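Local coordinates for virulence associated protein VapB (Rhodococcus equi, PDB 4CV7) that is a plasmid-encoded virulence-associated protein folded as an eight-stranded antiparallel barrel of two Greek keys, whose molecular activity is not established, at residues G48-T52 with S53-R57. Numbering follows the deposited sequence. Where two conformers were deposited one is given.
Sequences GTLFT and SDLQR
A local polar and apolar contact joins T52 to D54 and L55, and L50 to L55, where strand 42-52 of the Greek-key barrel gives way to the short helix 55-61. The hydroxyl of T52 makes the polar link across it: D54 N donates to T52 OG1 over 3.2 Å, nearly straight at 167°. With chi1 at -175°, OG1 stands anti to the T52 nitrogen, which sets it beside the carbonyl carbon, within reach of the D54 amide. OG1 also bonds to L86 O, which ties the turn to neighbouring strand 85-91. The T52 methyl CG2 lies against the helix start, 3.9 Å from L55 CA. L55 CD1 touches both this methyl and L50 CD2, the latter at 3.8 Å, and both leucines also pack on P26. A water joins T52 O, to which it donates, with L55 N, from which it accepts. D54 is the N-cap: its OD1 takes the amide proton of R57 N at 3.1 Å, met from above the carboxylate plane. The amides of D54, L55 and R57 are thus met by a threonine hydroxyl, a water and a carboxylate, while the leucine and T52 methyls supply the apolar part; a negative charge on D54 would probably interact favourably with the N-terminal end of the helix dipole.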
ATOM      1  N   GLY A  48      -2.072 -10.204   2.080  1.00 18.07           N
ATOM      2  CA  GLY A  48      -3.283  -9.670   2.645  1.00 18.44           C
ATOM      3  C   GLY A  48      -4.450  -9.537   1.661  1.00 16.98           C
ATOM      4  O   GLY A  48      -4.444 -10.272   0.673  1.00 18.42           O
ATOM      5  N   THR A  49      -5.426  -8.726   2.038  1.00 16.48           N
ATOM      6  CA  THR A  49      -6.619  -8.554   1.276  1.00 16.73           C
ATOM      7  C   THR A  49      -6.788  -7.115   0.913  1.00 15.79           C
ATOM      8  O   THR A  49      -6.743  -6.245   1.798  1.00 14.89           O
ATOM      9  CB  THR A  49      -7.832  -9.084   2.070  1.00 18.31           C
ATOM     10  OG1 THR A  49      -7.595 -10.483   2.401  1.00 21.33           O
ATOM     11  CG2 THR A  49      -9.123  -8.977   1.322  1.00 18.15           C
ATOM     12  N   LEU A  50      -7.050  -6.838  -0.317  1.00 15.66           N
ATOM     13  CA  LEU A  50      -7.488  -5.555  -0.814  1.00 15.18           C
ATOM     14  C   LEU A  50      -9.038  -5.491  -0.778  1.00 15.83           C
ATOM     15  O   LEU A  50      -9.686  -6.402  -1.349  1.00 17.14           O
ATOM     16  CB  LEU A  50      -6.998  -5.346  -2.271  1.00 15.60           C
ATOM     17  CG  LEU A  50      -7.548  -4.107  -2.999  1.00 15.58           C
ATOM     18  CD1 LEU A  50      -7.115  -2.787  -2.441  1.00 14.68           C
ATOM     19  CD2 LEU A  50      -7.210  -4.171  -4.504  1.00 16.77           C
ATOM     20  N   PHE A  51      -9.599  -4.459  -0.176  1.00 14.74           N
ATOM     21  CA  PHE A  51     -10.993  -4.185  -0.125  1.00 14.93           C
ATOM     22  C   PHE A  51     -11.242  -2.938  -0.926  1.00 15.07           C
ATOM     23  O   PHE A  51     -10.647  -1.849  -0.626  1.00 14.80           O
ATOM     24  CB  PHE A  51     -11.469  -3.977   1.296  1.00 16.17           C
ATOM     25  CG  PHE A  51     -11.202  -5.119   2.244  1.00 16.28           C
ATOM     26  CD1 PHE A  51      -9.954  -5.299   2.750  1.00 16.88           C
ATOM     27  CD2 PHE A  51     -12.205  -5.946   2.577  1.00 19.61           C
ATOM     28  CE1 PHE A  51      -9.701  -6.327   3.656  1.00 18.93           C
ATOM     29  CE2 PHE A  51     -11.992  -7.009   3.519  1.00 21.27           C
ATOM     30  CZ  PHE A  51     -10.704  -7.139   4.030  1.00 20.21           C
ATOM     31  N   THR A  52     -12.095  -2.965  -1.919  1.00 14.56           N
ATOM     32  CA  THR A  52     -12.500  -1.757  -2.664  1.00 15.48           C
ATOM     33  C   THR A  52     -13.836  -1.894  -3.290  1.00 16.39           C
ATOM     34  O   THR A  52     -14.155  -3.025  -3.772  1.00 17.79           O
ATOM     35  CB  THR A  52     -11.454  -1.336  -3.705  1.00 14.47           C
ATOM     36  OG1 THR A  52     -11.882  -0.104  -4.299  1.00 15.38           O
ATOM     37  CG2 THR A  52     -11.256  -2.342  -4.727  1.00 15.53           C
ATOM     38  N   SER A  53     -14.638  -0.867  -3.294  1.00 17.21           N
ATOM     39  CA  SER A  53     -15.901  -0.850  -3.972  0.66 18.54           C
ATOM     40  C   SER A  53     -15.784  -0.480  -5.463  1.00 18.12           C
ATOM     41  O   SER A  53     -16.783  -0.610  -6.188  1.00 19.28           O
ATOM     42  CB  SER A  53     -16.849   0.066  -3.253  0.66 21.24           C
ATOM     43  OG  SER A  53     -16.350   1.378  -3.312  0.66 21.88           O
ATOM     44  N   ASP A  54     -14.609  -0.112  -5.910  1.00 16.48           N
ATOM     45  CA  ASP A  54     -14.445   0.212  -7.360  1.00 16.40           C
ATOM     46  C   ASP A  54     -12.927   0.106  -7.700  1.00 14.73           C
ATOM     47  O   ASP A  54     -12.142   1.008  -7.578  1.00 14.50           O
ATOM     48  CB  ASP A  54     -14.949   1.614  -7.607  1.00 16.81           C
ATOM     49  CG  ASP A  54     -15.024   1.980  -9.067  1.00 17.73           C
ATOM     50  OD1 ASP A  54     -14.295   1.329  -9.926  1.00 17.22           O
ATOM     51  OD2 ASP A  54     -15.813   2.864  -9.490  1.00 20.34           O
ATOM     52  N   LEU A  55     -12.595  -1.084  -8.149  1.00 15.26           N
ATOM     53  CA  LEU A  55     -11.213  -1.435  -8.484  1.00 14.16           C
ATOM     54  C   LEU A  55     -10.634  -0.531  -9.550  1.00 14.69           C
ATOM     55  O   LEU A  55      -9.523  -0.047  -9.418  1.00 14.55           O
ATOM     56  CB  LEU A  55     -11.174  -2.946  -8.844  1.00 15.05           C
ATOM     57  CG  LEU A  55      -9.718  -3.447  -9.075  1.00 15.10           C
ATOM     58  CD1 LEU A  55      -8.896  -3.495  -7.804  1.00 15.30           C
ATOM     59  CD2 LEU A  55      -9.717  -4.821  -9.736  1.00 16.11           C
ATOM     60  N   GLN A  56     -11.405  -0.313 -10.610  1.00 15.46           N
ATOM     61  CA  GLN A  56     -10.902   0.506 -11.663  1.00 16.20           C
ATOM     62  C   GLN A  56     -10.651   1.935 -11.215  1.00 14.62           C
ATOM     63  O   GLN A  56      -9.652   2.509 -11.588  1.00 15.23           O
ATOM     64  CB  GLN A  56     -11.831   0.466 -12.873  1.00 19.07           C
ATOM     65  CG  GLN A  56     -11.425   1.184 -14.106  1.00 21.88           C
ATOM     66  CD  GLN A  56     -11.659   2.678 -14.120  1.00 25.54           C
ATOM     67  OE1 GLN A  56     -12.530   3.194 -13.393  1.00 26.61           O
ATOM     68  NE2 GLN A  56     -11.000   3.384 -15.092  1.00 30.13           N
ATOM     69  N   ARG A  57     -11.499   2.472 -10.351  1.00 14.46           N
ATOM     70  CA  ARG A  57     -11.308   3.806  -9.820  1.00 13.71           C
ATOM     71  C   ARG A  57     -10.048   3.846  -8.921  1.00 13.02           C
ATOM     72  O   ARG A  57      -9.310   4.854  -8.917  1.00 13.05           O
ATOM     73  CB  ARG A  57     -12.549   4.263  -9.098  1.00 14.49           C
ATOM     74  CG  ARG A  57     -12.471   5.718  -8.644  1.00 15.38           C
ATOM     75  CD  ARG A  57     -13.718   6.130  -7.960  1.00 17.69           C
ATOM     76  NE  ARG A  57     -13.749   7.543  -7.687  1.00 17.84           N
ATOM     77  CZ  ARG A  57     -14.831   8.220  -7.363  1.00 19.08           C
ATOM     78  NH1 ARG A  57     -15.982   7.659  -7.338  1.00 20.48           N
ATOM     79  NH2 ARG A  57     -14.674   9.540  -7.204  1.00 18.71           N
TER
HETATM   80  O   HOH W   1     -14.177  -3.555  -6.949  0.50 19.61           O